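Local coordinates for SnoaL-like domain-containing protein (Kribbella flavida, PDB 4LMI), which is of unknown function but carries a SnoaL-like domain of the NTF2 clan and is a putative ketosteroid isomerase, at residues E46-R51 with L55-E60; K16-L21 with A79-N84; Q59-D64 with L85-E90. One frame throughout, in Å; residues are numbered along the deposited sequence.

Contact 1: residues E46-R51 with L55-E60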
loop_
_atom_site.group_PDB
_atom_site.type_symbol
_atom_site.label_atom_id
_atom_site.label_comp_id
_atom_site.label_asym_id
_atom_site.label_seq_id
_atom_site.Cartn_x
_atom_site.Cartn_y
_atom_site.Cartn_z
ATOM N N GLU B 46 14.565 8.015 -1.954
ATOM C CA GLU B 46 15.475 7.936 -0.819
ATOM C C GLU B 46 15.620 6.502 -0.356
ATOM O O GLU B 46 14.656 5.729 -0.386
ATOM C CB GLU B 46 14.967 8.773 0.348
ATOM C CG GLU B 46 15.164 10.265 0.182
ATOM C CD GLU B 46 14.485 11.042 1.283
ATOM O OE1 GLU B 46 15.182 11.797 1.986
ATOM O OE2 GLU B 46 13.255 10.891 1.454
ATOM N N ARG B 47 16.832 6.161 0.071
ATOM C CA ARG B 47 17.119 4.864 0.660
ATOM C C ARG B 47 17.964 5.065 1.906
ATOM O O ARG B 47 18.855 5.921 1.928
ATOM C CB ARG B 47 17.871 3.976 -0.332
ATOM C CG ARG B 47 18.177 2.572 0.180
ATOM C CD ARG B 47 19.272 1.926 -0.642
ATOM N NE ARG B 47 18.860 1.737 -2.022
ATOM C CZ ARG B 47 19.683 1.437 -3.024
ATOM N NH1 ARG B 47 20.991 1.299 -2.815
ATOM N NH2 ARG B 47 19.192 1.287 -4.244
ATOM N N ILE B 48 17.677 4.285 2.942
ATOM C CA ILE B 48 18.553 4.205 4.110
ATOM C C ILE B 48 18.973 2.752 4.284
ATOM O O ILE B 48 18.125 1.854 4.247
ATOM C CB ILE B 48 17.867 4.730 5.392
ATOM C CG1 ILE B 48 17.471 6.202 5.210
ATOM C CG2 ILE B 48 18.790 4.565 6.596
ATOM C CD1 ILE B 48 16.526 6.749 6.257
ATOM N N THR B 49 20.275 2.518 4.454
ATOM C CA THR B 49 20.788 1.154 4.625
ATOM C C THR B 49 21.479 0.971 5.971
ATOM O O THR B 49 22.269 1.814 6.404
ATOM C CB THR B 49 21.771 0.743 3.507
ATOM O OG1 THR B 49 22.837 1.692 3.429
ATOM C CG2 THR B 49 21.069 0.654 2.161
ATOM N N GLY B 50 21.184 -0.144 6.624
ATOM C CA GLY B 50 21.788 -0.454 7.911
ATOM C C GLY B 50 20.907 -0.025 9.069
ATOM O O GLY B 50 20.263 1.036 9.031
ATOM N N ARG B 51 20.888 -0.858 10.103
ATOM C CA ARG B 51 20.089 -0.607 11.295
ATOM C C ARG B 51 20.477 0.699 11.991
ATOM O O ARG B 51 19.603 1.432 12.457
ATOM C CB ARG B 51 20.209 -1.782 12.266
ATOM C CG ARG B 51 19.414 -1.611 13.553
ATOM C CD ARG B 51 19.308 -2.922 14.300
ATOM N NE ARG B 51 20.597 -3.380 14.797
ATOM C CZ ARG B 51 20.935 -4.659 14.940
ATOM N NH1 ARG B 51 20.085 -5.628 14.611
ATOM N NH2 ARG B 51 22.135 -4.970 15.400
ATOM N N LEU B 55 17.752 3.640 12.458
ATOM C CA LEU B 55 17.359 3.993 13.822
ATOM C C LEU B 55 17.511 5.499 14.049
ATOM O O LEU B 55 16.595 6.148 14.549
ATOM C CB LEU B 55 18.161 3.192 14.860
ATOM C CG LEU B 55 17.831 3.439 16.340
ATOM C CD1 LEU B 55 16.368 3.146 16.666
ATOM C CD2 LEU B 55 18.761 2.640 17.246
ATOM N N ARG B 56 18.659 6.043 13.655
ATOM C CA ARG B 56 18.926 7.483 13.756
ATOM C C ARG B 56 17.879 8.330 13.031
ATOM O O ARG B 56 17.410 9.329 13.577
ATOM C CB ARG B 56 20.322 7.822 13.228
ATOM C CG ARG B 56 21.464 7.367 14.121
ATOM C CD ARG B 56 22.753 8.098 13.781
ATOM N NE ARG B 56 22.780 9.446 14.350
ATOM C CZ ARG B 56 23.703 10.367 14.077
ATOM N NH1 ARG B 56 24.692 10.105 13.229
ATOM N NH2 ARG B 56 23.634 11.560 14.653
ATOM N N PHE B 57 17.517 7.922 11.812
ATOM C CA PHE B 57 16.496 8.603 11.007
ATOM C C PHE B 57 15.187 8.735 11.780
ATOM O O PHE B 57 14.587 9.812 11.818
ATOM C CB PHE B 57 16.289 7.857 9.674
ATOM C CG PHE B 57 15.013 8.208 8.948
ATOM C CD1 PHE B 57 14.889 9.410 8.260
ATOM C CD2 PHE B 57 13.949 7.310 8.916
ATOM C CE1 PHE B 57 13.721 9.721 7.579
ATOM C CE2 PHE B 57 12.777 7.616 8.231
ATOM C CZ PHE B 57 12.663 8.826 7.565
ATOM N N ASN B 58 14.760 7.639 12.404
ATOM C CA ASN B 58 13.554 7.646 13.221
ATOM C C ASN B 58 13.678 8.493 14.491
ATOM O O ASN B 58 12.740 9.202 14.861
ATOM C CB ASN B 58 13.132 6.212 13.547
ATOM C CG ASN B 58 12.569 5.494 12.339
ATOM O OD1 ASN B 58 11.447 5.771 11.909
ATOM N ND2 ASN B 58 13.350 4.581 11.772
ATOM N N GLN B 59 14.840 8.425 15.139
ATOM C CA GLN B 59 15.098 9.183 16.366
ATOM C C GLN B 59 15.249 10.691 16.124
ATOM O O GLN B 59 14.843 11.506 16.960
ATOM C CB GLN B 59 16.331 8.632 17.084
ATOM C CG GLN B 59 16.123 7.257 17.708
ATOM C CD GLN B 59 17.408 6.656 18.249
ATOM O OE1 GLN B 59 18.490 6.890 17.716
ATOM N NE2 GLN B 59 17.291 5.871 19.312
ATOM N N GLU B 60 15.822 11.054 14.979
ATOM C CA GLU B 60 16.044 12.460 14.633
ATOM C C GLU B 60 14.820 13.143 14.022
ATOM O O GLU B 60 14.854 14.345 13.754
ATOM C CB GLU B 60 17.231 12.600 13.681
ATOM C CG GLU B 60 18.584 12.340 14.325
ATOM C CD GLU B 60 19.731 12.444 13.340
ATOM O OE1 GLU B 60 19.540 13.017 12.243
ATOM O OE2 GLU B 60 20.830 11.955 13.665
#
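Strand 46-49 leads through Gly50 into helix 51-59, and the helix folds back beside the strand so that the CA atoms of Ile48 and Phe57 lie 8.4 Å apart. At the start of the helix Leu55 N donates to Arg51 O at 2.9 Å. This bond belongs to the helix's first turn. Gly50, at the N-cap, has a positive phi of 95°, which leaves little room for a side chain beside Thr49 O. The side-chain contact is between Ile48 and Phe57. The delta methyl of Ile48 sits over one face of the Phe57 ring, toward its rim. Ile48 CD1 lies 3.4 Å from Phe57 CG and 3.8 Å from the ring centroid, which makes a CH-pi contact. The two side chains cross at about a right angle. Ile48 CG1 is anti to the carbonyl carbon (chi1 -60°), and the extended chi2 of 167° carries CD1 out to the ring. Leu55 takes part more simply, with its CB resting 3.3 Å from Arg51 O. The guanidinium of Arg51 leaves the contact and donates from NH1 to Leu33 O. Tyr39 of the neighbouring strand also meets the Phe57 ring, and Arg122 of the second subunit packs on Phe57. Glu46 and Arg47 pair in an antiparallel ladder with a strand of the second subunit, so the sheet continues across the interface. Phe57 also lies near a bound buffer molecule, EPE, probably from the crystallisation liquor. Only Ile48 on Phe57 ties the strand that is outermost within this chain to the helix, by buried apolar packing.

Contact 2: residues K16-L21 with A79-N84; sequences KYFDTL and AAVSVN
The Phe18 ring has a neighbour on each face: Tyr17 CD1 from its own helix on one, and Val81 CG1 from strand 78-87 on the other. Both lie toward the rim. Val81 CG1 is 4.0 Å from the centroid of the Phe18 ring, 25° off its normal, a CH-pi contact. Phe18 CG in turn lies at the edge of the Tyr17 ring, in its plane. Phe18 CE2 lies 3.6 Å from each of CB, CG1 and CG2 of Val81. Across the ring, CE1 of Phe18 is 3.8 Å from Val83 CG1, on the same side of the plane as Val81 CG1. Val83 meets the ring obliquely. Phe18 and Val81 approach from opposite directions, one from the helix and one from the sheet. With CG anti to the carbonyl carbon (chi1 -73°), the Phe18 ring lies against both valines. Val81 and Val83 alternate with Ala80 and Ser82, whose side chains point away from the helix. Val69 and Val96 of the adjoining strands also touch Phe18. No hydrogen bond crosses between the segments. Helix 6-22 is therefore joined to the curved sheet expected of the NTF2-like fold by buried apolar packing, with one aromatic ring spanning two valines.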
loop_
_atom_site.group_PDB
_atom_site.type_symbol
_atom_site.label_atom_id
_atom_site.label_comp_id
_atom_site.label_asym_id
_atom_site.label_seq_id
_atom_site.Cartn_x
_atom_site.Cartn_y
_atom_site.Cartn_z
ATOM N N LYS B 16 4.464 -5.675 16.077
ATOM C CA LYS B 16 5.489 -5.174 16.997
ATOM C C LYS B 16 6.275 -3.998 16.420
ATOM O O LYS B 16 6.625 -3.062 17.146
ATOM C CB LYS B 16 6.446 -6.297 17.405
ATOM C CG LYS B 16 5.856 -7.273 18.406
ATOM C CD LYS B 16 6.932 -8.135 19.048
ATOM C CE LYS B 16 6.323 -9.235 19.905
ATOM N NZ LYS B 16 5.569 -10.229 19.091
ATOM N N TYR B 17 6.555 -4.056 15.120
ATOM C CA TYR B 17 7.273 -2.981 14.424
ATOM C C TYR B 17 6.514 -1.662 14.578
ATOM O O TYR B 17 7.091 -0.641 14.975
ATOM C CB TYR B 17 7.474 -3.349 12.948
ATOM C CG TYR B 17 8.033 -2.246 12.076
ATOM C CD1 TYR B 17 7.190 -1.289 11.508
ATOM C CD2 TYR B 17 9.398 -2.179 11.785
ATOM C CE1 TYR B 17 7.691 -0.281 10.702
ATOM C CE2 TYR B 17 9.910 -1.173 10.972
ATOM C CZ TYR B 17 9.047 -0.231 10.434
ATOM O OH TYR B 17 9.530 0.767 9.628
ATOM N N PHE B 18 5.214 -1.694 14.302
ATOM C CA PHE B 18 4.406 -0.484 14.429
ATOM C C PHE B 18 4.138 -0.052 15.870
ATOM O O PHE B 18 4.118 1.150 16.151
ATOM C CB PHE B 18 3.144 -0.562 13.565
ATOM C CG PHE B 18 3.441 -0.409 12.105
ATOM C CD1 PHE B 18 3.589 0.859 11.540
ATOM C CD2 PHE B 18 3.648 -1.524 11.305
ATOM C CE1 PHE B 18 3.902 1.003 10.201
ATOM C CE2 PHE B 18 3.967 -1.380 9.962
ATOM C CZ PHE B 18 4.094 -0.119 9.412
ATOM N N ASP B 19 3.953 -1.018 16.770
ATOM C CA ASP B 19 3.747 -0.715 18.190
ATOM C C ASP B 19 4.978 -0.059 18.828
ATOM O O ASP B 19 4.853 0.943 19.539
ATOM C CB ASP B 19 3.316 -1.964 18.970
ATOM C CG ASP B 19 1.882 -2.386 18.661
ATOM O OD1 ASP B 19 1.141 -1.605 18.028
ATOM O OD2 ASP B 19 1.490 -3.502 19.058
ATOM N N THR B 20 6.163 -0.608 18.557
ATOM C CA THR B 20 7.413 -0.050 19.098
ATOM C C THR B 20 7.797 1.266 18.425
ATOM O O THR B 20 8.331 2.165 19.078
ATOM C CB THR B 20 8.597 -1.036 19.040
ATOM O OG1 THR B 20 8.837 -1.426 17.682
ATOM C CG2 THR B 20 8.318 -2.271 19.925
ATOM N N LEU B 21 7.520 1.381 17.128
ATOM C CA LEU B 21 7.748 2.644 16.419
ATOM C C LEU B 21 6.859 3.754 16.977
ATOM O O LEU B 21 7.347 4.827 17.338
ATOM C CB LEU B 21 7.522 2.486 14.914
ATOM C CG LEU B 21 7.761 3.741 14.057
ATOM C CD1 LEU B 21 9.158 4.316 14.268
ATOM C CD2 LEU B 21 7.513 3.439 12.585
ATOM N N ALA B 79 4.661 -8.419 4.698
ATOM C CA ALA B 79 3.524 -7.728 5.306
ATOM C C ALA B 79 3.204 -6.457 4.529
ATOM O O ALA B 79 4.095 -5.832 3.948
ATOM C CB ALA B 79 3.809 -7.395 6.769
ATOM N N ALA B 80 1.925 -6.095 4.495
ATOM C CA ALA B 80 1.506 -4.781 4.003
ATOM C C ALA B 80 0.631 -4.170 5.079
ATOM O O ALA B 80 -0.323 -4.799 5.549
ATOM C CB ALA B 80 0.744 -4.901 2.698
ATOM N N VAL B 81 0.965 -2.950 5.481
ATOM C CA VAL B 81 0.295 -2.314 6.604
ATOM C C VAL B 81 -0.097 -0.907 6.189
ATOM O O VAL B 81 0.729 -0.156 5.664
ATOM C CB VAL B 81 1.218 -2.251 7.843
ATOM C CG1 VAL B 81 0.490 -1.651 9.040
ATOM C CG2 VAL B 81 1.778 -3.632 8.190
ATOM N N SER B 82 -1.362 -0.555 6.389
ATOM C CA SER B 82 -1.756 0.836 6.235
ATOM C C SER B 82 -1.927 1.447 7.613
ATOM O O SER B 82 -2.347 0.769 8.556
ATOM C CB SER B 82 -3.025 0.995 5.390
ATOM O OG SER B 82 -4.124 0.347 5.993
ATOM N N VAL B 83 -1.563 2.720 7.722
ATOM C CA VAL B 83 -1.693 3.468 8.962
ATOM C C VAL B 83 -2.338 4.825 8.697
ATOM O O VAL B 83 -2.146 5.423 7.626
ATOM C CB VAL B 83 -0.329 3.675 9.680
ATOM C CG1 VAL B 83 0.317 2.339 10.035
ATOM C CG2 VAL B 83 0.624 4.520 8.834
ATOM N N ASN B 84 -3.131 5.290 9.660
ATOM C CA ASN B 84 -3.490 6.698 9.715
ATOM C C ASN B 84 -2.426 7.438 10.502
ATOM O O ASN B 84 -2.146 7.105 11.648
ATOM C CB ASN B 84 -4.877 6.907 10.330
ATOM C CG ASN B 84 -5.999 6.582 9.361
ATOM O OD1 ASN B 84 -5.806 6.563 8.137
ATOM N ND2 ASN B 84 -7.181 6.326 9.900
#

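Contact 3: residues Q59-D64 with L85-E90; sequences QEYPGD and LTLGDE
Tyr61 and Leu87 meet where the loop after helix 51-59 passes the end of strand 78-87. Their side chains cross at about a right angle. Tyr61 holds CG anti to its backbone nitrogen (chi1 -157°), and the ring leaves the loop and meets Leu87. Leu87 also has an extended first torsion, chi1 -176°, and its chi2 of 73° places both methyls near the phenol end of the ring. CD1 of Leu87 makes the closest approach, 3.7 Å from Tyr61 CE1. It reaches the ring obliquely and lies 3.8 Å from Tyr61 OH. The second methyl, Leu87 CD2, is 4.0 Å from the same Tyr61 OH. Over one face of the tyrosine ring sits CD of the next residue, Pro62, near the rim. Trp65 and Leu92 flank Leu87 from the neighbouring strands. The backbones come nearest at Asp64 and Gly88, with CA atoms 5.8 Å apart. Asp64 O lies 3.9 Å from Gly88 N. Gly88 is the second residue of the type II' turn from Leu87 to Glu90, which links strands 78-87 and 90-101 as a beta hairpin. The phenol hydroxyl makes a hydrogen bond with a bound buffer molecule, and Arg122 of the second subunit packs on Tyr61. The contact pairs one apolar side-chain touch, Tyr61 on Leu87, with a close backbone approach of Asp64 to Gly88 that makes no hydrogen bond.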
loop_
_atom_site.group_PDB
_atom_site.type_symbol
_atom_site.label_atom_id
_atom_site.label_comp_id
_atom_site.label_asym_id
_atom_site.label_seq_id
_atom_site.Cartn_x
_atom_site.Cartn_y
_atom_site.Cartn_z
ATOM N N GLN B 59 14.840 8.425 15.139
ATOM C CA GLN B 59 15.098 9.183 16.366
ATOM C C GLN B 59 15.249 10.691 16.124
ATOM O O GLN B 59 14.843 11.506 16.960
ATOM C CB GLN B 59 16.331 8.632 17.084
ATOM C CG GLN B 59 16.123 7.257 17.708
ATOM C CD GLN B 59 17.408 6.656 18.249
ATOM O OE1 GLN B 59 18.490 6.890 17.716
ATOM N NE2 GLN B 59 17.291 5.871 19.312
ATOM N N GLU B 60 15.822 11.054 14.979
ATOM C CA GLU B 60 16.044 12.460 14.633
ATOM C C GLU B 60 14.820 13.143 14.022
ATOM O O GLU B 60 14.854 14.345 13.754
ATOM C CB GLU B 60 17.231 12.600 13.681
ATOM C CG GLU B 60 18.584 12.340 14.325
ATOM C CD GLU B 60 19.731 12.444 13.340
ATOM O OE1 GLU B 60 19.540 13.017 12.243
ATOM O OE2 GLU B 60 20.830 11.955 13.665
ATOM N N TYR B 61 13.741 12.387 13.818
ATOM C CA TYR B 61 12.562 12.923 13.140
ATOM C C TYR B 61 11.816 13.959 13.984
ATOM O O TYR B 61 11.388 13.661 15.105
ATOM C CB TYR B 61 11.615 11.811 12.686
ATOM C CG TYR B 61 10.727 12.262 11.556
ATOM C CD1 TYR B 61 9.519 12.910 11.810
ATOM C CD2 TYR B 61 11.112 12.077 10.227
ATOM C CE1 TYR B 61 8.711 13.348 10.774
ATOM C CE2 TYR B 61 10.308 12.506 9.183
ATOM C CZ TYR B 61 9.111 13.141 9.463
ATOM O OH TYR B 61 8.305 13.572 8.438
ATOM N N PRO B 62 11.656 15.182 13.437
ATOM C CA PRO B 62 11.067 16.307 14.171
ATOM C C PRO B 62 9.543 16.256 14.277
ATOM O O PRO B 62 8.891 15.570 13.495
ATOM C CB PRO B 62 11.506 17.524 13.351
ATOM C CG PRO B 62 11.664 17.010 11.966
ATOM C CD PRO B 62 12.091 15.571 12.080
ATOM N N GLY B 63 8.989 16.983 15.246
ATOM C CA GLY B 63 7.537 17.101 15.397
ATOM C C GLY B 63 6.894 15.976 16.186
ATOM O O GLY B 63 7.555 14.998 16.550
ATOM N N ASP B 64 5.593 16.119 16.435
ATOM C CA ASP B 64 4.841 15.190 17.273
ATOM C C ASP B 64 3.822 14.414 16.440
ATOM O O ASP B 64 2.696 14.874 16.219
ATOM C CB ASP B 64 4.155 15.948 18.419
ATOM C CG ASP B 64 3.371 15.032 19.350
ATOM O OD1 ASP B 64 3.832 13.901 19.626
ATOM O OD2 ASP B 64 2.291 15.453 19.814
ATOM N N LEU B 85 -1.816 8.425 9.859
ATOM C CA LEU B 85 -0.780 9.226 10.482
ATOM C C LEU B 85 -1.275 10.648 10.710
ATOM O O LEU B 85 -1.844 11.266 9.809
ATOM C CB LEU B 85 0.473 9.248 9.603
ATOM C CG LEU B 85 1.670 10.081 10.071
ATOM C CD1 LEU B 85 2.353 9.456 11.275
ATOM C CD2 LEU B 85 2.669 10.275 8.942
ATOM N N THR B 86 -1.072 11.141 11.927
ATOM C CA THR B 86 -1.196 12.555 12.221
ATOM C C THR B 86 0.234 13.059 12.305
ATOM O O THR B 86 0.968 12.712 13.232
ATOM C CB THR B 86 -1.954 12.803 13.540
ATOM O OG1 THR B 86 -3.209 12.110 13.506
ATOM C CG2 THR B 86 -2.215 14.285 13.742
ATOM N N LEU B 87 0.635 13.836 11.301
ATOM C CA LEU B 87 1.988 14.374 11.213
ATOM C C LEU B 87 1.917 15.881 11.381
ATOM O O LEU B 87 1.643 16.611 10.419
ATOM C CB LEU B 87 2.631 14.002 9.869
ATOM C CG LEU B 87 4.091 14.383 9.584
ATOM C CD1 LEU B 87 5.055 13.507 10.374
ATOM C CD2 LEU B 87 4.387 14.288 8.094
ATOM N N GLY B 88 2.156 16.337 12.609
ATOM C CA GLY B 88 1.977 17.739 12.967
ATOM C C GLY B 88 0.501 18.076 12.981
ATOM O O GLY B 88 -0.235 17.638 13.872
ATOM N N ASP B 89 0.077 18.850 11.984
ATOM C CA ASP B 89 -1.320 19.248 11.825
ATOM C C ASP B 89 -1.984 18.519 10.657
ATOM O O ASP B 89 -3.193 18.646 10.444
ATOM C CB ASP B 89 -1.421 20.763 11.616
ATOM C CG ASP B 89 -0.669 21.234 10.384
ATOM O OD1 ASP B 89 0.094 20.432 9.806
ATOM O OD2 ASP B 89 -0.837 22.409 9.995
ATOM N N GLU B 90 -1.186 17.758 9.910
ATOM C CA GLU B 90 -1.655 17.075 8.710
ATOM C C GLU B 90 -2.133 15.652 8.992
ATOM O O GLU B 90 -1.504 14.909 9.751
ATOM C CB GLU B 90 -0.548 17.067 7.650
ATOM C CG GLU B 90 -0.993 16.574 6.282
ATOM C CD GLU B 90 0.036 16.826 5.200
ATOM O OE1 GLU B 90 0.493 17.982 5.059
ATOM O OE2 GLU B 90 0.378 15.869 4.478
#

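The centres of the three contacts lie about 16 Å from one another. Contact 2 is the most central, about 5 Å from the centre of the chain; contacts 1 and 3 are each about 14 Å out. Contacts 1 and 3 share Gln59 and Glu60, where the chain leaves helix 51-59 for the loop to strand 65-75. Contacts 2 and 3 both use strand 78-87. Contacts 1 and 2 touch directly, with Asn58 OD1 3.6 Å from Leu21 CD1. EPE, probably from the crystallisation liquor, lies about 4 Å from the Phe57 side chain and about 3 Å from that of Tyr61 (nearest atoms), consistent with a single pocket between contacts 1 and 3.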